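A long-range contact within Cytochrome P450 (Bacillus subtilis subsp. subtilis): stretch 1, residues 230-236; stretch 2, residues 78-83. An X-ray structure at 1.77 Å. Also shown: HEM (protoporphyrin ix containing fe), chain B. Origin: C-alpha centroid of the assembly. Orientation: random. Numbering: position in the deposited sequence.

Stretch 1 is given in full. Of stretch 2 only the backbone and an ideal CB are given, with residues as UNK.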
# COMPACT_ATOMS: atom_id res chain seq x y z
N ILE A 230 -9.54 12.86 -12.33
CA ILE A 230 -8.35 12.33 -12.97
C ILE A 230 -7.17 12.13 -12.01
O ILE A 230 -6.59 11.04 -11.97
CB ILE A 230 -7.94 13.16 -14.20
CG1 ILE A 230 -8.97 12.95 -15.31
CG2 ILE A 230 -6.56 12.73 -14.67
CD1 ILE A 230 -8.83 13.92 -16.47
N PRO A 231 -6.81 13.17 -11.23
CA PRO A 231 -5.75 12.97 -10.23
C PRO A 231 -6.10 11.86 -9.22
O PRO A 231 -5.20 11.17 -8.75
CB PRO A 231 -5.69 14.32 -9.51
CG PRO A 231 -6.21 15.31 -10.48
CD PRO A 231 -7.24 14.58 -11.30
N PHE A 232 -7.38 11.73 -8.88
CA PHE A 232 -7.81 10.64 -7.99
C PHE A 232 -7.56 9.24 -8.59
O PHE A 232 -7.08 8.33 -7.91
CB PHE A 232 -9.29 10.81 -7.59
CG PHE A 232 -9.80 9.66 -6.77
CD1 PHE A 232 -9.42 9.51 -5.45
CD2 PHE A 232 -10.63 8.70 -7.34
CE1 PHE A 232 -9.88 8.43 -4.70
CE2 PHE A 232 -11.09 7.61 -6.59
CZ PHE A 232 -10.72 7.49 -5.27
N CYS A 233 -7.89 9.05 -9.87
CA CYS A 233 -7.63 7.75 -10.52
C CYS A 233 -6.14 7.40 -10.54
O CYS A 233 -5.76 6.27 -10.24
CB CYS A 233 -8.23 7.72 -11.92
SG CYS A 233 -10.04 7.78 -11.93
N THR A 234 -5.31 8.37 -10.87
CA THR A 234 -3.87 8.17 -10.87
C THR A 234 -3.37 7.79 -9.46
O THR A 234 -2.54 6.90 -9.32
CB THR A 234 -3.13 9.40 -11.39
OG1 THR A 234 -3.58 9.68 -12.73
CG2 THR A 234 -1.65 9.13 -11.42
N LEU A 235 -3.91 8.44 -8.43
CA LEU A 235 -3.54 8.13 -7.04
C LEU A 235 -3.81 6.67 -6.71
O LEU A 235 -3.04 6.04 -5.99
CB LEU A 235 -4.28 9.03 -6.06
CG LEU A 235 -3.97 8.80 -4.58
CD1 LEU A 235 -2.45 8.87 -4.33
CD2 LEU A 235 -4.73 9.80 -3.72
N LEU A 236 -4.92 6.13 -7.22
CA LEU A 236 -5.25 4.74 -6.95
C LEU A 236 -4.13 3.79 -7.39
O LEU A 236 -3.86 2.81 -6.72
CB LEU A 236 -6.57 4.35 -7.60
CG LEU A 236 -7.80 5.12 -7.11
CD1 LEU A 236 -9.05 4.48 -7.71
CD2 LEU A 236 -7.88 5.17 -5.58
N UNK A 78 -1.66 18.04 -7.53
CA UNK A 78 -1.85 16.97 -8.50
C UNK A 78 -1.76 15.61 -7.83
O UNK A 78 -1.87 14.57 -8.49
CB UNK A 78 -0.82 17.07 -9.62
N UNK A 79 -1.56 15.63 -6.52
CA UNK A 79 -1.42 14.41 -5.73
C UNK A 79 -2.75 13.91 -5.16
O UNK A 79 -2.80 12.90 -4.45
CB UNK A 79 -0.43 14.65 -4.59
N UNK A 80 -3.82 14.64 -5.47
CA UNK A 80 -5.15 14.29 -5.00
C UNK A 80 -5.23 14.31 -3.47
O UNK A 80 -4.48 15.04 -2.83
CB UNK A 80 -5.55 12.91 -5.53
N UNK A 81 -6.12 13.51 -2.90
CA UNK A 81 -6.53 13.67 -1.50
C UNK A 81 -5.46 13.36 -0.45
O UNK A 81 -5.52 13.88 0.67
CB UNK A 81 -7.74 12.77 -1.24
N UNK A 82 -4.50 12.52 -0.79
CA UNK A 82 -3.51 12.08 0.19
C UNK A 82 -2.64 13.25 0.63
O UNK A 82 -2.03 13.19 1.69
CB UNK A 82 -2.64 10.96 -0.39
N UNK A 83 -2.59 14.30 -0.17
CA UNK A 83 -1.80 15.49 0.17
C UNK A 83 -2.67 16.74 0.31
O UNK A 83 -2.23 17.86 0.03
CB UNK A 83 -0.73 15.73 -0.89
CHA HEM B . -3.90 6.16 2.08
CHB HEM B . -1.36 2.16 3.08
CHC HEM B . -3.49 -0.14 -0.65
CHD HEM B . -5.63 4.00 -1.97
C1A HEM B . -3.05 5.27 2.71
C2A HEM B . -2.34 5.49 3.95
C3A HEM B . -1.64 4.38 4.23
C4A HEM B . -1.90 3.42 3.19
CMA HEM B . -0.71 4.16 5.46
CAA HEM B . -2.38 6.77 4.82
CBA HEM B . -1.47 7.84 4.24
CGA HEM B . -1.26 8.98 5.22
O1A HEM B . -0.46 9.88 4.87
O2A HEM B . -1.88 8.98 6.31
C1B HEM B . -1.76 1.20 2.18
C2B HEM B . -1.38 -0.20 2.23
C3B HEM B . -1.95 -0.82 1.19
C4B HEM B . -2.73 0.15 0.46
CMB HEM B . -0.47 -0.81 3.31
CAB HEM B . -1.91 -2.31 0.79
CBB HEM B . -1.57 -3.24 1.68
C1C HEM B . -4.27 0.77 -1.31
C2C HEM B . -5.14 0.49 -2.44
C3C HEM B . -5.72 1.65 -2.79
C4C HEM B . -5.26 2.67 -1.90
CMC HEM B . -5.31 -0.91 -3.07
CAC HEM B . -6.73 1.95 -3.93
CBC HEM B . -7.00 1.12 -4.94
C1D HEM B . -5.35 4.97 -1.03
C2D HEM B . -5.79 6.33 -1.12
C3D HEM B . -5.25 7.01 0.14
C4D HEM B . -4.54 5.98 0.87
CMD HEM B . -6.63 6.94 -2.25
CAD HEM B . -5.45 8.49 0.55
CBD HEM B . -6.71 8.58 1.42
CGD HEM B . -6.89 9.98 1.94
O1D HEM B . -8.02 10.30 2.40
O2D HEM B . -5.92 10.77 1.84
NA HEM B . -2.75 3.99 2.27
NB HEM B . -2.57 1.37 1.07
NC HEM B . -4.36 2.11 -1.00
ND HEM B . -4.64 4.80 0.15
FE HEM B . -3.70 3.04 0.72

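Stretch 1 is a run of helix, kinked at Pro 231, whose backbone N has no bond to the turn before. It turns Pro 231, Thr 234 and Leu 235 toward stretch 2, with the ring of Phe 232 reaching along one flank. The nearest CA pair is that of Phe 232 and position 80, 5.4 Å apart, and the heme lies beside the contact.

At position 78 the CA-to-CB bond points sideways, and nothing of stretch 1 lies within 5.5 Å of the ideal CB. There is room here for a small residue or a longer, polar one, so the helix does little to restrict the choice. The deposited residue is Gly 78, which works through its backbone: Gly 78 O lies 4.0 Å from Pro 231 CB, and one water donates hydrogen bonds to both Gly 78 O and Pro 231 O, at 2.8 Å each, bridging the two chain segments.

Position 79 directs its CB away from the helix, again into free space as far as stretch 1 is concerned, and many polar side chains would fit. It is Asn 79, and its side chain comes no nearer to the helix than 6.1 Å, from Asn 79 CB to Leu 235 CD1. Its carbonyl faces the other way, with Asn 79 O 3.7 Å from Leu 235 CD2; covered by this methyl, the oxygen finds no polar partner in the model.

Position 80 is the most confined. Its CB points toward the helix, and the ideal CB is already 3.7 Å from both Pro 231 O and Leu 235 CD2 and 4.0 Å from Phe 232 N. The backbone, at phi 62° and psi -152°, favors glycine, and a residue with a CB takes up this conformation less readily; if one is present, the space calls for a small one, such as alanine, serine or perhaps cysteine. The residue is in fact Ser 80. Its t rotamer carries the hydroxyl along the helix surface, placing Ser 80 OG 3.4 Å from Phe 232 CA and near the plane of the Phe 232 ring, at its edge. No hydrogen bond to stretch 1 results; the fit is one of packing.

At position 81, phi and psi of -68° and -26° suit most residues. The bond points sideways, with the ideal CB 4.9 Å from Leu 235 CD2, so a side chain long enough to turn back would meet Leu 235 and the Phe 232 ring; leucine, isoleucine or methionine could do so. Ile 81 does, its end coming nearer than its CB: CG1 packs 4.0 Å from Leu 235 CD2, and CD1 lies 4.3 Å from Phe 232 CE1, at the ring edge.

Position 82 points toward the apolar end of Leu 235, with the ideal CB 4.1 Å from CD2 of that residue. Valine, isoleucine or leucine would suit. Ile 82 places CG2 4.0 Å from Leu 235 CD1, while its CA sits 3.2 Å from HEM O2D.

Position 83 points sideways, beyond reach of stretch 1, which leaves the choice open. Asn 83 makes no contact with the helix.

Stretch 2 78-83: GNSIIN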
# COMPACT_ATOMS: atom_id res chain seq x y z
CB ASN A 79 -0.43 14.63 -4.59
CG ASN A 79 1.01 14.69 -5.07
OD1 ASN A 79 1.81 13.81 -4.76
ND2 ASN A 79 1.33 15.72 -5.84
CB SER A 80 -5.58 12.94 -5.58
OG SER A 80 -6.97 12.72 -5.39
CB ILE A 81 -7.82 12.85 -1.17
CG1 ILE A 81 -7.65 11.37 -1.55
CG2 ILE A 81 -9.04 13.46 -1.86
CD1 ILE A 81 -8.84 10.52 -1.10
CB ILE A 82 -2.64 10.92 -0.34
CG1 ILE A 82 -1.96 10.20 0.83
CG2 ILE A 82 -1.66 11.41 -1.38
CD1 ILE A 82 -1.50 8.80 0.47
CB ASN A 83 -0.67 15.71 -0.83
CG ASN A 83 0.38 14.60 -0.79
OD1 ASN A 83 0.88 14.24 0.28
ND2 ASN A 83 0.69 14.03 -1.94
O HOH W 1 -2.57 11.88 -8.36
O HOH W 2 -1.59 3.65 -0.35
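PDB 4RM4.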